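Local coordinates for protein thiosulfate sulfurtransferase (Pseudomonas aeruginosa, PDB 1YT8) that probably transfers sulfane sulfur from thiosulfate to cyanide, as a sulfurtransferase built from repeated rhodanese-like domains, at residues A[130-135]-A[214-219]; A[147-152]-A[188-193]; A[161-166]-A[220-225]. All coordinates share one frame; numbering follows the deposited sequence.

Interaction 1. Residues A[130-135]-A[214-219]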
# COMPACT_ATOMS: atom_id res chain seq x y z
N PRO A 130 11.74 -16.80 16.33
CA PRO A 130 10.91 -17.38 17.38
C PRO A 130 9.44 -17.01 17.31
O PRO A 130 9.10 -15.89 16.93
CB PRO A 130 11.55 -16.86 18.67
CG PRO A 130 12.96 -16.59 18.27
CD PRO A 130 12.79 -15.96 16.91
N SER A 131 8.58 -17.95 17.69
CA SER A 131 7.14 -17.71 17.70
C SER A 131 6.47 -18.50 18.82
O SER A 131 7.00 -19.51 19.30
CB SER A 131 6.51 -18.06 16.35
OG SER A 131 6.56 -19.45 16.08
N LEU A 132 5.31 -18.01 19.25
CA LEU A 132 4.53 -18.64 20.31
C LEU A 132 3.13 -18.92 19.78
O LEU A 132 2.56 -18.10 19.06
CB LEU A 132 4.43 -17.72 21.52
CG LEU A 132 5.71 -17.49 22.31
CD1 LEU A 132 5.52 -16.34 23.28
CD2 LEU A 132 6.07 -18.77 23.05
N ALA A 133 2.57 -20.07 20.13
CA ALA A 133 1.23 -20.42 19.68
C ALA A 133 0.22 -19.54 20.39
O ALA A 133 0.47 -19.07 21.50
CB ALA A 133 0.94 -21.89 20.00
N ALA A 134 -0.92 -19.31 19.75
CA ALA A 134 -1.97 -18.50 20.36
C ALA A 134 -2.27 -19.02 21.77
O ALA A 134 -2.46 -18.25 22.71
CB ALA A 134 -3.23 -18.55 19.52
N GLU A 135 -2.30 -20.35 21.90
CA GLU A 135 -2.59 -20.98 23.19
C GLU A 135 -1.51 -20.71 24.22
O GLU A 135 -1.79 -20.58 25.41
CB GLU A 135 -2.76 -22.49 23.02
CG GLU A 135 -3.99 -22.91 22.23
CD GLU A 135 -3.77 -22.91 20.72
OE1 GLU A 135 -2.68 -22.50 20.26
OE2 GLU A 135 -4.69 -23.33 19.99
N PRO A 214 13.52 -11.50 25.97
CA PRO A 214 13.27 -12.69 25.15
C PRO A 214 12.14 -12.23 24.23
O PRO A 214 11.13 -11.70 24.70
CB PRO A 214 12.82 -13.73 26.18
CG PRO A 214 12.19 -12.90 27.26
CD PRO A 214 13.12 -11.72 27.37
N VAL A 215 12.31 -12.42 22.92
CA VAL A 215 11.31 -11.97 21.95
C VAL A 215 10.72 -13.10 21.12
O VAL A 215 11.39 -14.10 20.85
CB VAL A 215 11.92 -10.93 20.97
CG1 VAL A 215 10.81 -10.19 20.24
CG2 VAL A 215 12.82 -9.97 21.71
N ALA A 216 9.47 -12.94 20.71
CA ALA A 216 8.81 -13.95 19.89
C ALA A 216 7.60 -13.36 19.19
O ALA A 216 6.98 -12.41 19.67
CB ALA A 216 8.39 -15.15 20.74
N ALA A 217 7.25 -13.94 18.04
CA ALA A 217 6.09 -13.47 17.32
C ALA A 217 4.88 -14.28 17.76
O ALA A 217 5.01 -15.45 18.12
CB ALA A 217 6.30 -13.65 15.82
N LEU A 218 3.71 -13.65 17.79
CA LEU A 218 2.49 -14.39 18.11
C LEU A 218 2.23 -15.10 16.79
O LEU A 218 1.93 -14.45 15.78
CB LEU A 218 1.33 -13.46 18.43
CG LEU A 218 -0.05 -14.14 18.42
CD1 LEU A 218 -0.08 -15.28 19.43
CD2 LEU A 218 -1.14 -13.11 18.74
N ARG A 219 2.36 -16.42 16.78
CA ARG A 219 2.18 -17.20 15.57
C ARG A 219 0.80 -17.09 14.93
O ARG A 219 -0.20 -17.49 15.52
CB ARG A 219 2.50 -18.67 15.83
CG ARG A 219 2.60 -19.53 14.59
CD ARG A 219 2.95 -20.96 14.97
NE ARG A 219 4.11 -20.99 15.85
CZ ARG A 219 4.26 -21.81 16.88
NH1 ARG A 219 3.30 -22.69 17.18
NH2 ARG A 219 5.35 -21.76 17.63
O HOH W 1 -1.08 -19.86 16.88
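Pro-130, Leu-132, Ala-217 and Arg-219 share a short parallel ladder in which three backbone N-H groups, of Leu-132, Ala-217 and Arg-219, find acceptors across the pair. Ala-217 N donates to Pro-130 O at 2.9 Å, and Ala-217 O in turn accepts from Leu-132 N at 2.8 Å. The carbonyl of the same Leu-132 accepts from Arg-219 N, two residues beyond Ala-217, also at 2.8 Å.

The side chain of Arg-219 then folds back to grip Ser-131. Its NE lies 2.9 Å from Ser-131 OG and its NH2 3.0 Å from the same OG, so one hydroxyl oxygen accepts two N-H groups lying side by side, within the guanidinium plane. A bend at chi3 (-52°) sets NE on the side of this hydroxyl, while Leu-132 C lies over the centre of one guanidinium face and Ala-133 N nearer its rim.

Beyond these bonds a water bridges the two segments: it accepts from Ala-134 N and donates to Arg-219 O, both at 2.9 Å. Ala-133, the N-cap residue, has its own N-H satisfied by the Glu-136 carboxylate, so the start of helix 134-142 is tied down by water and side chain.

Strand 131-132 forms one edge of the five-stranded parallel rhodanese sheet, and 215-218 is bonded on its other side to 188-192. Leu-132 packs on Ala-216 CB, on Ile-190 and on Val-137 and Leu-140 of helix 134-142, whereas Ala-217 faces Ser-199 and Thr-203 of helix 197-208.

Interaction 2. Residues A[147-152]-A[188-193]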
# COMPACT_ATOMS: atom_id res chain seq x y z
N ALA A 147 4.95 -9.73 30.42
CA ALA A 147 5.13 -9.72 28.98
C ALA A 147 4.26 -8.64 28.38
O ALA A 147 3.21 -8.32 28.91
CB ALA A 147 4.74 -11.07 28.40
N VAL A 148 4.72 -8.07 27.27
CA VAL A 148 3.93 -7.06 26.58
C VAL A 148 3.70 -7.57 25.17
O VAL A 148 4.57 -8.23 24.59
CB VAL A 148 4.65 -5.68 26.54
CG1 VAL A 148 4.75 -5.12 27.96
CG2 VAL A 148 6.02 -5.81 25.91
N ILE A 149 2.52 -7.31 24.64
CA ILE A 149 2.17 -7.73 23.29
C ILE A 149 2.09 -6.46 22.46
O ILE A 149 1.25 -5.60 22.71
CB ILE A 149 0.81 -8.47 23.27
CG1 ILE A 149 0.88 -9.68 24.22
CG2 ILE A 149 0.48 -8.94 21.85
CD1 ILE A 149 -0.40 -10.51 24.28
N LEU A 150 2.98 -6.35 21.48
CA LEU A 150 3.05 -5.17 20.63
C LEU A 150 2.50 -5.48 19.24
O LEU A 150 2.96 -6.41 18.57
CB LEU A 150 4.50 -4.69 20.53
CG LEU A 150 5.23 -4.62 21.88
CD1 LEU A 150 6.63 -4.08 21.67
CD2 LEU A 150 4.47 -3.73 22.86
N ASP A 151 1.52 -4.69 18.82
CA ASP A 151 0.86 -4.85 17.53
C ASP A 151 1.57 -3.98 16.49
O ASP A 151 1.53 -2.74 16.58
CB ASP A 151 -0.60 -4.45 17.66
CG ASP A 151 -1.46 -4.96 16.53
OD1 ASP A 151 -1.07 -4.75 15.36
OD2 ASP A 151 -2.52 -5.56 16.81
N ALA A 152 2.19 -4.62 15.50
CA ALA A 152 2.97 -3.92 14.47
C ALA A 152 2.22 -3.34 13.27
O ALA A 152 2.85 -2.81 12.35
CB ALA A 152 4.09 -4.84 13.97
N ARG A 188 9.04 -10.34 28.67
CA ARG A 188 8.92 -10.92 27.34
C ARG A 188 8.29 -9.90 26.40
O ARG A 188 7.40 -9.15 26.80
CB ARG A 188 8.03 -12.16 27.35
CG ARG A 188 8.48 -13.26 28.28
CD ARG A 188 7.74 -14.55 27.97
NE ARG A 188 7.96 -14.94 26.59
CZ ARG A 188 8.12 -16.19 26.17
NH1 ARG A 188 8.07 -17.20 27.02
NH2 ARG A 188 8.34 -16.42 24.88
N VAL A 189 8.75 -9.89 25.16
CA VAL A 189 8.19 -8.99 24.16
C VAL A 189 7.63 -9.89 23.06
O VAL A 189 8.35 -10.71 22.48
CB VAL A 189 9.26 -8.03 23.58
CG1 VAL A 189 8.68 -7.24 22.40
CG2 VAL A 189 9.71 -7.06 24.66
N ILE A 190 6.33 -9.75 22.83
CA ILE A 190 5.63 -10.54 21.82
C ILE A 190 5.09 -9.58 20.77
O ILE A 190 4.43 -8.60 21.11
CB ILE A 190 4.45 -11.30 22.47
CG1 ILE A 190 4.98 -12.24 23.56
CG2 ILE A 190 3.68 -12.07 21.41
CD1 ILE A 190 3.90 -12.86 24.43
N VAL A 191 5.39 -9.84 19.50
CA VAL A 191 4.92 -8.98 18.42
C VAL A 191 3.85 -9.70 17.60
O VAL A 191 4.01 -10.87 17.25
CB VAL A 191 6.09 -8.59 17.46
CG1 VAL A 191 5.58 -7.60 16.40
CG2 VAL A 191 7.26 -7.98 18.24
N ASN A 192 2.75 -9.00 17.30
CA ASN A 192 1.69 -9.60 16.50
C ASN A 192 1.25 -8.67 15.38
O ASN A 192 1.57 -7.49 15.37
CB ASN A 192 0.45 -9.91 17.36
CG ASN A 192 -0.45 -8.69 17.57
OD1 ASN A 192 -0.25 -7.91 18.51
ND2 ASN A 192 -1.42 -8.50 16.68
N CYS A 193 0.53 -9.25 14.43
CA CYS A 193 -0.08 -8.50 13.35
C CYS A 193 -1.35 -9.30 13.13
O CYS A 193 -1.77 -10.03 14.05
CB CYS A 193 0.82 -8.44 12.10
SG CYS A 193 0.97 -9.90 11.07
O HOH W 2 -2.89 -6.54 19.28
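Ile-190 and Leu-150 lie at the centre of two parallel strands paired in register from Ala-147 with Arg-188 to Asp-151 with Asn-192. Five backbone bonds hold them, the shortest from Leu-150 N to Ile-190 O at 2.7 Å. The axes cross at -24°, the twist expected of neighbouring parallel strands.

Packing is close on the face bearing Leu-150 and Val-189, where Leu-150 CD1 meets Val-189 CG1 at 3.8 Å. Just past the strand, Ala-152 CB touches Val-191 CG1. The buried C-terminal end is polar on the opposite face: Asn-192 ND2 donates to Asp-151 OD2 at 3.1 Å, approaching from above the carboxylate plane, with carboxylate and amide 80° apart. A water donates to both Asp-151 OD2 and Asn-192 OD1. The main polar partner of Asp-151 OD2 is Arg-153, by a salt bridge; the amide is an additional one. A bond from the same ND2 to Cys-193 O ties the amide to the backbone of Cys-193, whose SG is covalently linked to sulfite.

The N-terminal end is the more solvent-exposed: Ala-147, Val-148 and Arg-188 are partly exposed, and although Ala-147 CB and Arg-188 CB meet at 3.6 Å, the rest of the arginine runs away from strand 147-151.

Both strands are internal to the sheet, flanked by 167-168 beyond 147-151 and by 215-218 beyond 188-192. Helices 174-181 and 197-208 cover the face of Val-189 and Val-191.

Interaction 3. Residues A[161-166]-A[220-225]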
# COMPACT_ATOMS: atom_id res chain seq x y z
N MSE A 161 -9.44 -4.73 15.65
CA MSE A 161 -9.42 -5.91 16.51
C MSE A 161 -8.00 -6.07 17.01
O MSE A 161 -7.04 -5.77 16.29
CB MSE A 161 -9.88 -7.18 15.77
CG MSE A 161 -8.87 -7.77 14.82
SE MSE A 161 -8.71 -6.77 13.17
CE MSE A 161 -8.25 -8.26 11.99
N SER A 162 -7.85 -6.51 18.25
CA SER A 162 -6.53 -6.67 18.83
C SER A 162 -6.44 -7.78 19.87
O SER A 162 -7.46 -8.26 20.39
CB SER A 162 -6.08 -5.35 19.47
OG SER A 162 -7.08 -4.86 20.35
N ILE A 163 -5.21 -8.20 20.16
CA ILE A 163 -4.95 -9.25 21.14
C ILE A 163 -5.10 -8.59 22.52
O ILE A 163 -4.65 -7.46 22.72
CB ILE A 163 -3.51 -9.80 20.97
CG1 ILE A 163 -3.28 -10.26 19.52
CG2 ILE A 163 -3.27 -10.95 21.95
CD1 ILE A 163 -4.25 -11.34 19.03
N PRO A 164 -5.75 -9.28 23.47
CA PRO A 164 -5.94 -8.73 24.82
C PRO A 164 -4.70 -8.08 25.43
O PRO A 164 -3.65 -8.71 25.52
CB PRO A 164 -6.41 -9.94 25.62
CG PRO A 164 -7.21 -10.69 24.62
CD PRO A 164 -6.34 -10.62 23.37
N GLY A 165 -4.85 -6.83 25.85
CA GLY A 165 -3.74 -6.10 26.46
C GLY A 165 -2.72 -5.57 25.47
O GLY A 165 -1.77 -4.90 25.86
N GLY A 166 -2.92 -5.86 24.19
CA GLY A 166 -1.99 -5.40 23.17
C GLY A 166 -1.80 -3.90 23.11
O GLY A 166 -2.71 -3.13 23.42
N ASN A 220 0.76 -16.53 13.73
CA ASN A 220 -0.45 -16.34 12.95
C ASN A 220 -1.40 -15.22 13.42
O ASN A 220 -2.55 -15.15 12.98
CB ASN A 220 -1.20 -17.67 12.81
CG ASN A 220 -0.31 -18.76 12.21
OD1 ASN A 220 0.63 -18.46 11.47
ND2 ASN A 220 -0.62 -20.02 12.50
N GLY A 221 -0.92 -14.37 14.32
CA GLY A 221 -1.68 -13.22 14.80
C GLY A 221 -3.14 -13.31 15.22
O GLY A 221 -3.56 -14.28 15.85
N THR A 222 -3.90 -12.26 14.91
CA THR A 222 -5.32 -12.22 15.27
C THR A 222 -6.10 -13.33 14.59
O THR A 222 -7.09 -13.82 15.13
CB THR A 222 -5.95 -10.83 14.95
OG1 THR A 222 -5.85 -10.55 13.55
CG2 THR A 222 -5.24 -9.73 15.72
N ILE A 223 -5.65 -13.74 13.41
CA ILE A 223 -6.29 -14.84 12.68
C ILE A 223 -6.12 -16.10 13.53
O ILE A 223 -7.07 -16.84 13.76
CB ILE A 223 -5.62 -15.06 11.30
CG1 ILE A 223 -6.11 -13.98 10.32
CG2 ILE A 223 -5.94 -16.46 10.77
CD1 ILE A 223 -5.47 -14.04 8.93
N GLY A 224 -4.89 -16.32 13.99
CA GLY A 224 -4.60 -17.49 14.80
C GLY A 224 -5.31 -17.45 16.14
O GLY A 224 -5.67 -18.49 16.69
N TRP A 225 -5.49 -16.25 16.68
CA TRP A 225 -6.17 -16.07 17.96
C TRP A 225 -7.62 -16.53 17.81
O TRP A 225 -8.15 -17.24 18.66
CB TRP A 225 -6.11 -14.59 18.37
CG TRP A 225 -6.34 -14.34 19.83
CD1 TRP A 225 -7.50 -13.95 20.43
CD2 TRP A 225 -5.37 -14.46 20.88
NE1 TRP A 225 -7.32 -13.83 21.79
CE2 TRP A 225 -6.02 -14.13 22.09
CE3 TRP A 225 -4.01 -14.82 20.92
CZ2 TRP A 225 -5.37 -14.15 23.33
CZ3 TRP A 225 -3.36 -14.83 22.15
CH2 TRP A 225 -4.04 -14.50 23.34
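Ile-163 and Pro-164 press against the indole of Trp-225, joining the loop before strand 167-168 to helix 221-227 in a rhodanese-like domain. The loop contains a type II beta turn from Ile-163 to Gly-166, closed by Gly-166 N bonding Ile-163 O at 2.8 Å; Gly-165 takes the positive phi that the third position of such a turn favours. Ile-163 and Pro-164, the first two residues of the turn, are the ones that reach the tryptophan.

The two branches of Ile-163 touch different parts of the indole. CG2, anti to the backbone N, sits over the face of the six-membered ring, 3.8 Å from its centroid and only 8° off the ring normal, a CH-pi contact. The other branch folds back at chi2 (-59°) and brings CD1 to Trp-225 CG at 3.7 Å, with CD2 and CB close by. Trp-225 has CG anti to its backbone N (chi1 -160°), which puts CG within reach of Ile-163 CD1. Pro-164 adds its CD, 3.7 Å from Trp-225 CZ2 and approaching obliquely. The indole NE1 is satisfied by Gln-231 O, and Val-137 and Leu-141 of helix 134-142 also pack on the side chain.

Thr-222, one helical turn earlier, continues the apolar contact: its CG2 lies 3.8 Å from Ile-163 CD1. Its hydroxyl makes a weak hydrogen bond to Ala-194 O. At the start of the loop, just after helix 155-160, Met-161, present as selenomethionine, bends at chi2 and chi3 and crosses Thr-222 at about a right angle, placing its terminal methyl CE 3.7 Å from Thr-222 OG1.

All three contacts belong to one rhodanese-like domain. Interactions 1 and 2, with centres about 9 Å apart, are parts of one sheet: Leu-218 N of the first lies 2.8 Å from Val-191 O of the second, a probable hydrogen bond. Interaction 3, whose centre is about 12 Å from that of interaction 1 and about 10 Å from that of interaction 2, packs on this sheet; Leu-218 CD2 meets Ile-163 CD1 at 3.6 Å. Interaction 2 leads directly into the sulfite pocket, where Cys-193 is covalently attached to the ion, and Cys-193 O lies 3.2 Å from Thr-222 N, probably hydrogen-bonded, linking the pocket to helix 221-227 of interaction 3.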